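Local coordinates for protein gamma-glutamyltranspeptidase (Streptomyces lincolnensis, PDB 6J3A) that probably acts as a transferase of the gamma-glutamyltranspeptidase family, a homologue of LmbA with the N-terminal nucleophile hydrolase fold, at residues A[91-96]-A[102-107]; A[83-88]-A[242-247]; A[291-296]-A[302-307]; A[284-289]-A[513-518]. All coordinates share one frame; numbering follows the deposited sequence.

Interaction 1. Residues A[91-96]-A[102-107]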
loop_
_atom_site.group_PDB
_atom_site.type_symbol
_atom_site.label_atom_id
_atom_site.label_comp_id
_atom_site.label_asym_id
_atom_site.label_seq_id
_atom_site.Cartn_x
_atom_site.Cartn_y
_atom_site.Cartn_z
ATOM N N LYS A 91 24.023 38.000 -17.874
ATOM C CA LYS A 91 23.755 39.437 -17.879
ATOM C C LYS A 91 23.853 40.028 -19.285
ATOM O O LYS A 91 23.043 40.891 -19.658
ATOM C CB LYS A 91 24.732 40.182 -16.957
ATOM C CG LYS A 91 24.345 40.220 -15.485
ATOM C CD LYS A 91 22.976 40.851 -15.315
ATOM C CE LYS A 91 22.885 41.719 -14.079
ATOM N NZ LYS A 91 21.483 42.183 -13.902
ATOM N N GLY A 92 24.833 39.555 -20.059
ATOM C CA GLY A 92 25.002 39.978 -21.457
ATOM C C GLY A 92 23.809 39.672 -22.360
ATOM O O GLY A 92 23.600 40.341 -23.372
ATOM N N LEU A 93 23.019 38.671 -21.982
ATOM C CA LEU A 93 21.775 38.354 -22.661
ATOM C C LEU A 93 20.566 39.127 -22.124
ATOM O O LEU A 93 19.431 38.782 -22.441
ATOM C CB LEU A 93 21.525 36.861 -22.550
ATOM C CG LEU A 93 22.650 35.992 -23.115
ATOM C CD1 LEU A 93 22.496 34.572 -22.600
ATOM C CD2 LEU A 93 22.639 36.023 -24.634
ATOM N N GLY A 94 20.801 40.170 -21.330
ATOM C CA GLY A 94 19.725 41.035 -20.838
ATOM C C GLY A 94 18.829 40.370 -19.814
ATOM O O GLY A 94 17.646 40.685 -19.723
ATOM N N LEU A 95 19.414 39.449 -19.050
ATOM C CA LEU A 95 18.706 38.669 -18.050
ATOM C C LEU A 95 19.048 39.189 -16.662
ATOM O O LEU A 95 20.192 39.547 -16.388
ATOM C CB LEU A 95 19.079 37.183 -18.173
ATOM C CG LEU A 95 18.607 36.459 -19.453
ATOM C CD1 LEU A 95 19.281 35.096 -19.636
ATOM C CD2 LEU A 95 17.086 36.310 -19.493
ATOM N N ASP A 96 18.039 39.249 -15.803
ATOM C CA ASP A 96 18.239 39.561 -14.382
ATOM C C ASP A 96 18.205 38.308 -13.512
ATOM O O ASP A 96 18.922 38.215 -12.521
ATOM C CB ASP A 96 17.189 40.572 -13.914
ATOM C CG ASP A 96 17.529 41.995 -14.323
ATOM O OD1 ASP A 96 18.354 42.203 -15.251
ATOM O OD2 ASP A 96 16.963 42.914 -13.699
ATOM N N GLY A 102 14.569 26.158 -20.598
ATOM C CA GLY A 102 15.553 26.291 -21.659
ATOM C C GLY A 102 16.933 25.833 -21.231
ATOM O O GLY A 102 17.136 25.530 -20.062
ATOM N N PRO A 103 17.888 25.780 -22.185
ATOM C CA PRO A 103 19.216 25.216 -21.970
ATOM C C PRO A 103 20.170 26.097 -21.157
ATOM O O PRO A 103 21.201 25.590 -20.715
ATOM C CB PRO A 103 19.741 24.995 -23.391
ATOM C CG PRO A 103 19.071 26.038 -24.196
ATOM C CD PRO A 103 17.734 26.277 -23.563
ATOM N N LEU A 104 19.842 27.378 -20.954
ATOM C CA LEU A 104 20.619 28.231 -20.028
ATOM C C LEU A 104 20.447 27.822 -18.557
ATOM O O LEU A 104 21.323 28.085 -17.743
ATOM C CB LEU A 104 20.270 29.722 -20.169
ATOM C CG LEU A 104 20.750 30.480 -21.409
ATOM C CD1 LEU A 104 20.075 31.844 -21.441
ATOM C CD2 LEU A 104 22.261 30.631 -21.420
ATOM N N ALA A 105 19.317 27.203 -18.225
ATOM C CA ALA A 105 19.040 26.737 -16.859
ATOM C C ALA A 105 19.638 25.356 -16.544
ATOM O O ALA A 105 19.743 24.977 -15.376
ATOM C CB ALA A 105 17.538 26.743 -16.600
ATOM N N ALA A 106 20.028 24.611 -17.575
ATOM C CA ALA A 106 20.610 23.264 -17.396
ATOM C C ALA A 106 21.968 23.271 -16.699
ATOM O O ALA A 106 22.920 23.882 -17.196
ATOM C CB ALA A 106 20.747 22.560 -18.741
ATOM N N ALA A 107 22.053 22.586 -15.561
ATOM C CA ALA A 107 23.350 22.239 -14.983
ATOM C C ALA A 107 23.832 20.983 -15.692
ATOM O O ALA A 107 23.052 20.347 -16.399
ATOM C CB ALA A 107 23.221 21.998 -13.492
#

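Interaction 2. Residues A[83-88]-A[242-247]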
loop_
_atom_site.group_PDB
_atom_site.type_symbol
_atom_site.label_atom_id
_atom_site.label_comp_id
_atom_site.label_asym_id
_atom_site.label_seq_id
_atom_site.Cartn_x
_atom_site.Cartn_y
_atom_site.Cartn_z
ATOM N N ALA A 83 31.398 25.477 -17.743
ATOM C CA ALA A 83 32.577 26.341 -17.791
ATOM C C ALA A 83 32.299 27.765 -18.324
ATOM O O ALA A 83 32.911 28.733 -17.853
ATOM C CB ALA A 83 33.671 25.663 -18.606
ATOM N N GLY A 84 31.374 27.888 -19.282
ATOM C CA GLY A 84 30.976 29.197 -19.851
ATOM C C GLY A 84 29.763 29.899 -19.228
ATOM O O GLY A 84 29.260 30.894 -19.773
ATOM N N ALA A 85 29.304 29.403 -18.083
ATOM C CA ALA A 85 28.062 29.877 -17.486
ATOM C C ALA A 85 28.353 30.921 -16.437
ATOM O O ALA A 85 28.248 30.649 -15.243
ATOM C CB ALA A 85 27.290 28.718 -16.881
ATOM N N THR A 86 28.714 32.118 -16.890
ATOM C CA THR A 86 29.101 33.194 -15.983
ATOM C C THR A 86 27.942 34.151 -15.759
ATOM O O THR A 86 27.032 34.246 -16.583
ATOM C CB THR A 86 30.322 33.966 -16.509
ATOM O OG1 THR A 86 29.996 34.616 -17.742
ATOM C CG2 THR A 86 31.507 33.015 -16.729
ATOM N N VAL A 87 27.975 34.847 -14.627
ATOM C CA VAL A 87 27.043 35.942 -14.382
ATOM C C VAL A 87 27.152 36.971 -15.498
ATOM O O VAL A 87 26.141 37.518 -15.932
ATOM C CB VAL A 87 27.297 36.636 -13.026
ATOM C CG1 VAL A 87 26.526 37.955 -12.911
ATOM C CG2 VAL A 87 26.901 35.707 -11.884
ATOM N N ALA A 88 28.373 37.235 -15.952
ATOM C CA ALA A 88 28.608 38.227 -17.007
ATOM C C ALA A 88 27.887 37.838 -18.298
ATOM O O ALA A 88 27.124 38.623 -18.867
ATOM C CB ALA A 88 30.103 38.388 -17.258
ATOM N N THR A 242 20.542 29.995 -26.181
ATOM C CA THR A 242 21.380 28.836 -26.381
ATOM C C THR A 242 22.127 28.546 -25.068
ATOM O O THR A 242 22.328 29.434 -24.239
ATOM C CB THR A 242 22.332 29.064 -27.573
ATOM O OG1 THR A 242 22.811 27.804 -28.044
ATOM C CG2 THR A 242 23.523 29.970 -27.216
ATOM N N GLY A 243 22.517 27.294 -24.882
ATOM C CA GLY A 243 23.224 26.877 -23.676
ATOM C C GLY A 243 24.723 26.913 -23.894
ATOM O O GLY A 243 25.202 26.653 -25.000
ATOM N N THR A 244 25.458 27.227 -22.828
ATOM C CA THR A 244 26.922 27.308 -22.868
ATOM C C THR A 244 27.570 25.957 -22.617
ATOM O O THR A 244 28.788 25.835 -22.720
ATOM C CB THR A 244 27.476 28.281 -21.806
ATOM O OG1 THR A 244 27.180 27.791 -20.490
ATOM C CG2 THR A 244 26.882 29.672 -21.973
ATOM N N LEU A 245 26.758 24.963 -22.255
ATOM C CA LEU A 245 27.208 23.587 -22.067
ATOM C C LEU A 245 28.011 23.069 -23.269
ATOM O O LEU A 245 27.679 23.363 -24.420
ATOM C CB LEU A 245 25.998 22.680 -21.809
ATOM C CG LEU A 245 26.317 21.257 -21.324
ATOM C CD1 LEU A 245 26.555 21.221 -19.821
ATOM C CD2 LEU A 245 25.204 20.288 -21.699
ATOM N N THR A 246 29.064 22.304 -22.981
ATOM C CA THR A 246 29.995 21.801 -24.000
ATOM C C THR A 246 30.343 20.345 -23.745
ATOM O O THR A 246 30.119 19.824 -22.658
ATOM C CB THR A 246 31.338 22.573 -23.992
ATOM O OG1 THR A 246 32.165 22.095 -22.920
ATOM C CG2 THR A 246 31.136 24.089 -23.846
ATOM N N ALA A 247 30.952 19.722 -24.748
ATOM C CA ALA A 247 31.423 18.330 -24.672
ATOM C C ALA A 247 32.335 18.086 -23.480
ATOM O O ALA A 247 32.170 17.103 -22.768
ATOM C CB ALA A 247 32.155 17.959 -25.951
#

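Interaction 3. Residues A[291-296]-A[302-307]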
loop_
_atom_site.group_PDB
_atom_site.type_symbol
_atom_site.label_atom_id
_atom_site.label_comp_id
_atom_site.label_asym_id
_atom_site.label_seq_id
_atom_site.Cartn_x
_atom_site.Cartn_y
_atom_site.Cartn_z
ATOM N N PRO A 291 15.222 23.167 24.689
ATOM C CA PRO A 291 15.158 21.791 25.191
ATOM C C PRO A 291 13.746 21.327 25.564
ATOM O O PRO A 291 13.447 20.141 25.441
ATOM C CB PRO A 291 16.080 21.814 26.418
ATOM C CG PRO A 291 16.269 23.251 26.775
ATOM C CD PRO A 291 16.091 24.030 25.513
ATOM N N GLU A 292 12.899 22.278 25.962
ATOM C CA GLU A 292 11.568 22.038 26.499
ATOM C C GLU A 292 10.493 22.494 25.521
ATOM O O GLU A 292 10.025 23.635 25.583
ATOM C CB GLU A 292 11.473 22.825 27.806
ATOM C CG GLU A 292 10.163 22.750 28.573
ATOM C CD GLU A 292 10.356 23.014 30.065
ATOM O OE1 GLU A 292 9.467 23.656 30.668
ATOM O OE2 GLU A 292 11.400 22.595 30.634
ATOM N N LEU A 293 10.095 21.598 24.620
ATOM C CA LEU A 293 9.161 21.963 23.540
ATOM C C LEU A 293 7.733 22.109 24.057
ATOM O O LEU A 293 7.382 21.484 25.067
ATOM C CB LEU A 293 9.190 20.929 22.412
ATOM C CG LEU A 293 10.514 20.808 21.656
ATOM C CD1 LEU A 293 10.511 19.582 20.752
ATOM C CD2 LEU A 293 10.803 22.067 20.847
ATOM N N PRO A 294 6.904 22.935 23.376
ATOM C CA PRO A 294 5.484 22.922 23.714
ATOM C C PRO A 294 4.825 21.592 23.346
ATOM O O PRO A 294 5.444 20.729 22.704
ATOM C CB PRO A 294 4.894 24.073 22.884
ATOM C CG PRO A 294 6.048 24.901 22.450
ATOM C CD PRO A 294 7.216 23.970 22.371
ATOM N N GLU A 295 3.580 21.445 23.792
ATOM C CA GLU A 295 2.749 20.278 23.504
ATOM C C GLU A 295 2.802 19.971 22.016
ATOM O O GLU A 295 2.566 20.855 21.188
ATOM C CB GLU A 295 1.296 20.576 23.913
ATOM C CG GLU A 295 0.241 19.536 23.493
ATOM C CD GLU A 295 -0.261 18.641 24.621
ATOM O OE1 GLU A 295 -1.226 17.883 24.361
ATOM O OE2 GLU A 295 0.294 18.675 25.754
ATOM N N TYR A 296 3.101 18.722 21.678
ATOM C CA TYR A 296 3.061 18.296 20.284
ATOM C C TYR A 296 1.691 18.598 19.643
ATOM O O TYR A 296 0.644 18.345 20.234
ATOM C CB TYR A 296 3.390 16.806 20.157
ATOM C CG TYR A 296 3.075 16.252 18.781
ATOM C CD1 TYR A 296 3.962 16.423 17.717
ATOM C CD2 TYR A 296 1.876 15.579 18.541
ATOM C CE1 TYR A 296 3.671 15.925 16.454
ATOM C CE2 TYR A 296 1.568 15.082 17.283
ATOM C CZ TYR A 296 2.464 15.253 16.239
ATOM O OH TYR A 296 2.137 14.756 14.991
ATOM N N VAL A 302 3.314 24.756 16.652
ATOM C CA VAL A 302 3.342 25.169 15.248
ATOM C C VAL A 302 4.044 26.512 15.087
ATOM O O VAL A 302 5.043 26.600 14.370
ATOM C CB VAL A 302 1.913 25.240 14.659
ATOM C CG1 VAL A 302 1.890 25.907 13.285
ATOM C CG2 VAL A 302 1.333 23.848 14.557
ATOM N N HIS A 303 3.500 27.538 15.754
ATOM C CA HIS A 303 4.084 28.896 15.791
ATOM C C HIS A 303 5.600 28.879 15.984
ATOM O O HIS A 303 6.340 29.472 15.206
ATOM C CB HIS A 303 3.449 29.745 16.911
ATOM C CG HIS A 303 4.074 31.099 17.064
ATOM N ND1 HIS A 303 3.729 32.170 16.269
ATOM C CD2 HIS A 303 5.048 31.546 17.892
ATOM C CE1 HIS A 303 4.457 33.220 16.606
ATOM N NE2 HIS A 303 5.267 32.867 17.588
ATOM N N LEU A 304 6.033 28.189 17.031
ATOM C CA LEU A 304 7.455 28.024 17.339
ATOM C C LEU A 304 8.267 27.505 16.156
ATOM O O LEU A 304 9.339 28.024 15.868
ATOM C CB LEU A 304 7.644 27.079 18.535
ATOM C CG LEU A 304 9.096 26.730 18.877
ATOM C CD1 LEU A 304 9.822 27.948 19.435
ATOM C CD2 LEU A 304 9.175 25.565 19.845
ATOM N N LEU A 305 7.754 26.467 15.502
ATOM C CA LEU A 305 8.405 25.871 14.339
ATOM C C LEU A 305 8.398 26.754 13.097
ATOM O O LEU A 305 9.340 26.697 12.303
ATOM C CB LEU A 305 7.766 24.523 14.006
ATOM C CG LEU A 305 7.913 23.422 15.066
ATOM C CD1 LEU A 305 7.414 22.085 14.535
ATOM C CD2 LEU A 305 9.336 23.274 15.580
ATOM N N VAL A 306 7.334 27.541 12.914
ATOM C CA VAL A 306 7.211 28.435 11.746
ATOM C C VAL A 306 8.259 29.556 11.836
ATOM O O VAL A 306 9.063 29.771 10.919
ATOM C CB VAL A 306 5.767 28.996 11.620
ATOM C CG1 VAL A 306 5.665 30.117 10.581
ATOM C CG2 VAL A 306 4.800 27.874 11.261
ATOM N N GLU A 307 8.251 30.252 12.962
ATOM C CA GLU A 307 9.220 31.318 13.200
ATOM C C GLU A 307 10.663 30.801 13.131
ATOM O O GLU A 307 11.524 31.435 12.525
ATOM C CB GLU A 307 8.935 32.012 14.540
ATOM C CG GLU A 307 7.587 32.720 14.593
ATOM C CD GLU A 307 7.361 33.577 13.373
ATOM O OE1 GLU A 307 6.611 33.137 12.479
ATOM O OE2 GLU A 307 7.980 34.665 13.292
#

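Interaction 4. Residues A[284-289]-A[513-518]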
loop_
_atom_site.group_PDB
_atom_site.type_symbol
_atom_site.label_atom_id
_atom_site.label_comp_id
_atom_site.label_asym_id
_atom_site.label_seq_id
_atom_site.Cartn_x
_atom_site.Cartn_y
_atom_site.Cartn_z
ATOM N N GLN A 284 19.538 23.308 11.093
ATOM C CA GLN A 284 19.444 24.639 11.726
ATOM C C GLN A 284 18.137 24.830 12.481
ATOM O O GLN A 284 18.108 25.463 13.532
ATOM C CB GLN A 284 19.613 25.763 10.698
ATOM C CG GLN A 284 21.063 26.015 10.306
ATOM C CD GLN A 284 21.322 27.408 9.779
ATOM O OE1 GLN A 284 21.849 27.565 8.683
ATOM N NE2 GLN A 284 20.956 28.430 10.559
ATOM N N GLN A 285 17.061 24.272 11.944
ATOM C CA GLN A 285 15.771 24.306 12.628
ATOM C C GLN A 285 15.776 23.535 13.955
ATOM O O GLN A 285 15.135 23.957 14.921
ATOM C CB GLN A 285 14.668 23.797 11.706
ATOM C CG GLN A 285 14.289 24.799 10.628
ATOM C CD GLN A 285 13.340 24.208 9.604
ATOM O OE1 GLN A 285 12.130 24.228 9.789
ATOM N NE2 GLN A 285 13.888 23.674 8.523
ATOM N N LEU A 286 16.515 22.427 13.983
ATOM C CA LEU A 286 16.662 21.590 15.176
ATOM C C LEU A 286 17.518 22.270 16.228
ATOM O O LEU A 286 17.187 22.245 17.420
ATOM C CB LEU A 286 17.317 20.253 14.814
ATOM C CG LEU A 286 16.492 19.244 14.033
ATOM C CD1 LEU A 286 17.370 18.080 13.607
ATOM C CD2 LEU A 286 15.333 18.743 14.870
ATOM N N ALA A 287 18.629 22.854 15.776
ATOM C CA ALA A 287 19.497 23.662 16.637
ATOM C C ALA A 287 18.806 24.880 17.263
ATOM O O ALA A 287 19.182 25.330 18.338
ATOM C CB ALA A 287 20.717 24.108 15.864
ATOM N N LEU A 288 17.797 25.400 16.586
ATOM C CA LEU A 288 17.018 26.535 17.093
ATOM C C LEU A 288 16.124 26.194 18.270
ATOM O O LEU A 288 15.789 27.072 19.066
ATOM C CB LEU A 288 16.153 27.144 15.970
ATOM C CG LEU A 288 16.471 28.518 15.361
ATOM C CD1 LEU A 288 17.811 29.097 15.756
ATOM C CD2 LEU A 288 16.368 28.451 13.843
ATOM N N LEU A 289 15.738 24.930 18.382
ATOM C CA LEU A 289 14.709 24.543 19.327
ATOM C C LEU A 289 15.194 24.654 20.769
ATOM O O LEU A 289 16.354 24.376 21.044
ATOM C CB LEU A 289 14.256 23.111 19.042
ATOM C CG LEU A 289 13.621 22.876 17.665
ATOM C CD1 LEU A 289 13.518 21.381 17.377
ATOM C CD2 LEU A 289 12.261 23.554 17.542
ATOM N N PHE A 513 7.624 16.124 10.028
ATOM C CA PHE A 513 7.583 14.660 10.055
ATOM C C PHE A 513 8.525 14.049 11.089
ATOM O O PHE A 513 8.084 13.295 11.958
ATOM C CB PHE A 513 7.940 14.131 8.676
ATOM C CG PHE A 513 8.213 12.667 8.636
ATOM C CD1 PHE A 513 7.178 11.762 8.739
ATOM C CD2 PHE A 513 9.505 12.195 8.475
ATOM C CE1 PHE A 513 7.424 10.401 8.685
ATOM C CE2 PHE A 513 9.760 10.838 8.419
ATOM C CZ PHE A 513 8.717 9.939 8.523
ATOM N N PHE A 514 9.812 14.374 10.983
ATOM C CA PHE A 514 10.830 13.821 11.880
ATOM C C PHE A 514 10.543 14.096 13.349
ATOM O O PHE A 514 10.729 13.209 14.180
ATOM C CB PHE A 514 12.213 14.355 11.544
ATOM C CG PHE A 514 13.255 14.018 12.577
ATOM C CD1 PHE A 514 13.970 12.826 12.496
ATOM C CD2 PHE A 514 13.520 14.895 13.627
ATOM C CE1 PHE A 514 14.931 12.519 13.437
ATOM C CE2 PHE A 514 14.476 14.591 14.575
ATOM C CZ PHE A 514 15.185 13.401 14.481
ATOM N N LEU A 515 10.126 15.318 13.673
ATOM C CA LEU A 515 9.702 15.629 15.051
ATOM C C LEU A 515 8.475 14.807 15.475
ATOM O O LEU A 515 8.409 14.281 16.596
ATOM C CB LEU A 515 9.425 17.130 15.238
ATOM C CG LEU A 515 10.636 18.077 15.179
ATOM C CD1 LEU A 515 10.192 19.517 15.376
ATOM C CD2 LEU A 515 11.696 17.729 16.206
ATOM N N ALA A 516 7.507 14.684 14.580
ATOM C CA ALA A 516 6.359 13.838 14.866
ATOM C C ALA A 516 6.803 12.402 15.160
ATOM O O ALA A 516 6.371 11.827 16.155
ATOM C CB ALA A 516 5.361 13.885 13.732
ATOM N N VAL A 517 7.695 11.845 14.342
ATOM C CA VAL A 517 8.202 10.485 14.585
ATOM C C VAL A 517 8.807 10.354 15.990
ATOM O O VAL A 517 8.568 9.379 16.687
ATOM C CB VAL A 517 9.262 10.047 13.549
ATOM C CG1 VAL A 517 9.856 8.688 13.922
ATOM C CG2 VAL A 517 8.671 9.987 12.146
ATOM N N ALA A 518 9.595 11.343 16.390
ATOM C CA ALA A 518 10.280 11.320 17.680
ATOM C C ALA A 518 9.356 11.622 18.857
ATOM O O ALA A 518 9.614 11.152 19.962
ATOM C CB ALA A 518 11.422 12.303 17.662
#

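Interaction 1. Residues A[91-96]-A[102-107]
A cluster of three leucines joins the loop after helix 87-92 to the type I beta turn running from Gly-102 to Ala-105: Leu-93 and Leu-95 on one side, Leu-104 on the other. All the touching is done by methyl groups, and no hydrogen bond crosses. CD1 of Leu-104 lies 3.8 Å from Leu-93 CD1 and 3.8 Å from Leu-95 CD1, so one methyl serves both partners, while Leu-104 CD2 makes a looser approach to Leu-93 CD1 at 4.1 Å. Leu-93 and Leu-104 meet tip to tip, Leu-93 CA and Leu-104 CA being 10.5 Å apart, whereas Leu-95 comes in aslant. Leu-104 can reach this far because its CG stands anti to the carbonyl carbon (chi1 -73°). Gly-94, with positive phi, reverses the chain between the two leucines, and its N bonds to Lys-91 O at 2.9 Å. Behind this turn Lys-91 NZ pairs with Asp-96 OD1 at 3.4 Å. His-241 of strand 240-241 packs against both Leu-93 and Leu-104, Leu-95 leans on the loop residues Ser-237 and Leu-465, and Tyr-90 OH of helix 87-92 is hydrogen-bonded to Leu-104 O.

Interaction 2. Residues A[83-88]-A[242-247]
Thr-244 stands over the Gly-84 to Ala-85 peptide with its two branches spread along it, the methyl on the carbonyl side and the hydroxyl on the amide side. CG2 rests 3.5 Å from Gly-84 O. OG1 lies 3.6 Å from Ala-85 N, too far for a hydrogen bond to be counted, and 3.7 Å from the Ala-85 CB methyl. This spread follows from the first torsion: OG1 sits between the backbone N and the carbonyl carbon (chi1 64°), which puts CG2 anti to the carbonyl carbon. The backbones come close, Gly-84 CA and Thr-244 CA being 5.4 Å apart. A CB on Gly-84 would point at Thr-244 and come tight against its CB. With an alanine in place of Thr-244 both branches go, CB alone remains near the Gly-84 carbonyl, and the Ala-85 methyl would probably lose its neighbour OG1, opening a gap between the two loops. Ala-85 is itself bent into the centre of an inverse gamma turn, with a weak bond from Thr-86 N to Gly-84 O at 3.2 Å. Both loops run straight into helices. Thr-86 is the N-cap of helix 87-92, its OG1 bonding to His-89 N, and Thr-246 is the N-cap of helix 247-252. Asp-249 in that second helix links the two sides, OD1 taking Ala-83 N and OD2 taking Thr-246 N, while Thr-244 also packs on His-89 of helix 87-92 and on Pro-82.

Interaction 3. Residues A[291-296]-A[302-307]
Leu-304, in the second turn of helix 299-319, reaches out to Pro-294 and Leu-293 of the loop that leads into the same helix. Its CB points toward the loop but stays 4.8 Å from the nearest proline atom, CG of Pro-294. From there the chain runs on with CG anti to the backbone N (chi1 175°). This atom too stops short, Leu-304 CG lying 4.8 Å from Pro-294 CD. The fork at CG then divides the work. CD1 takes no part, while Leu-304 CD2 makes the whole contact: 3.6 Å to Pro-294 CD, 4.1 Å to Pro-294 CG and 4.0 Å to Leu-293 CD2. The Leu-304 side chain crosses both the proline ring and the Leu-293 side chain at about a right angle, so that a single methyl fits against the two residues. Leu-293 bends its CG beside its own backbone N (chi1 -64°), which brings CD2 closer to the helix than its CB direction alone would suggest. Nothing polar passes between the segments, and the touching residues are only partly buried. Elsewhere on the helix, His-303 is hydrogen-bonded at both ring nitrogens, ND1 to His-576 NE2 and NE2 to Gly-345 O, and Leu-305 packs on Trp-538 and Leu-515. The arrangement is a short interhelical connection, in which a proline-containing loop folds back on the opening turns of the helix it feeds.

Interaction 4. Residues A[284-289]-A[513-518]
Leu-286 and Leu-515 both turn CG anti to the carbonyl carbon (chi1 -72° and -69°), and with extended second torsions (172° for Leu-286) each sends a methyl toward the other helix, Leu-286 from helix 280-288 and Leu-515 from helix 506-519. The two side chains slide past each other in opposite directions, their CD2 atoms meeting at 4.0 Å. Each of these methyls has a second neighbour. CD2 of Leu-286 also lies 4.2 Å from Phe-514 CE2, approaching the ring obliquely, and CD2 of Leu-515 also takes Leu-289 CD1 at 4.2 Å. Four residues are thus strung together as a chain of methyl and ring contacts, entirely apolar and with no hydrogen bond between the segments. Leu-289 N bonds to Leu-286 O at 3.2 Å, and this turn keeps the two leucines on the same side of the backbone. Leu-286 CA and Leu-515 CA are 9.2 Å apart, a distance bridged by the leucine side chains. Strand 256-265 contributes Tyr-263 against Leu-286 and Trp-265 against both Leu-289 and Leu-515, and Trp-268 of the next strand meets the Phe-514 ring edge-to-face. Helix 299-319 adds Tyr-301 against Leu-515, and helix 529-534 packs on the far residues Phe-513, Ala-516 and Val-517.

In the fold
The contacts form two pairs far apart in the fold. Interactions 1 and 2 have centres about 9 Å apart, share helix 87-92 and touch where Pro-103 CG comes within 3.7 Å of Gly-243 N. Interactions 3 and 4 are equally close, about 9 Å between centres, joined by Leu-305 CD2 to Leu-289 CD2 at 3.5 Å and Tyr-296 OH to Ala-516 CB at 3.6 Å; Leu-305 thus extends the leucine packing of interaction 4 into helix 299-319. Between the pairs the centres of interactions 2 and 4 lie about 39 Å apart, on opposite sides of the chain's centre. All four are structural packing between parts of the fold.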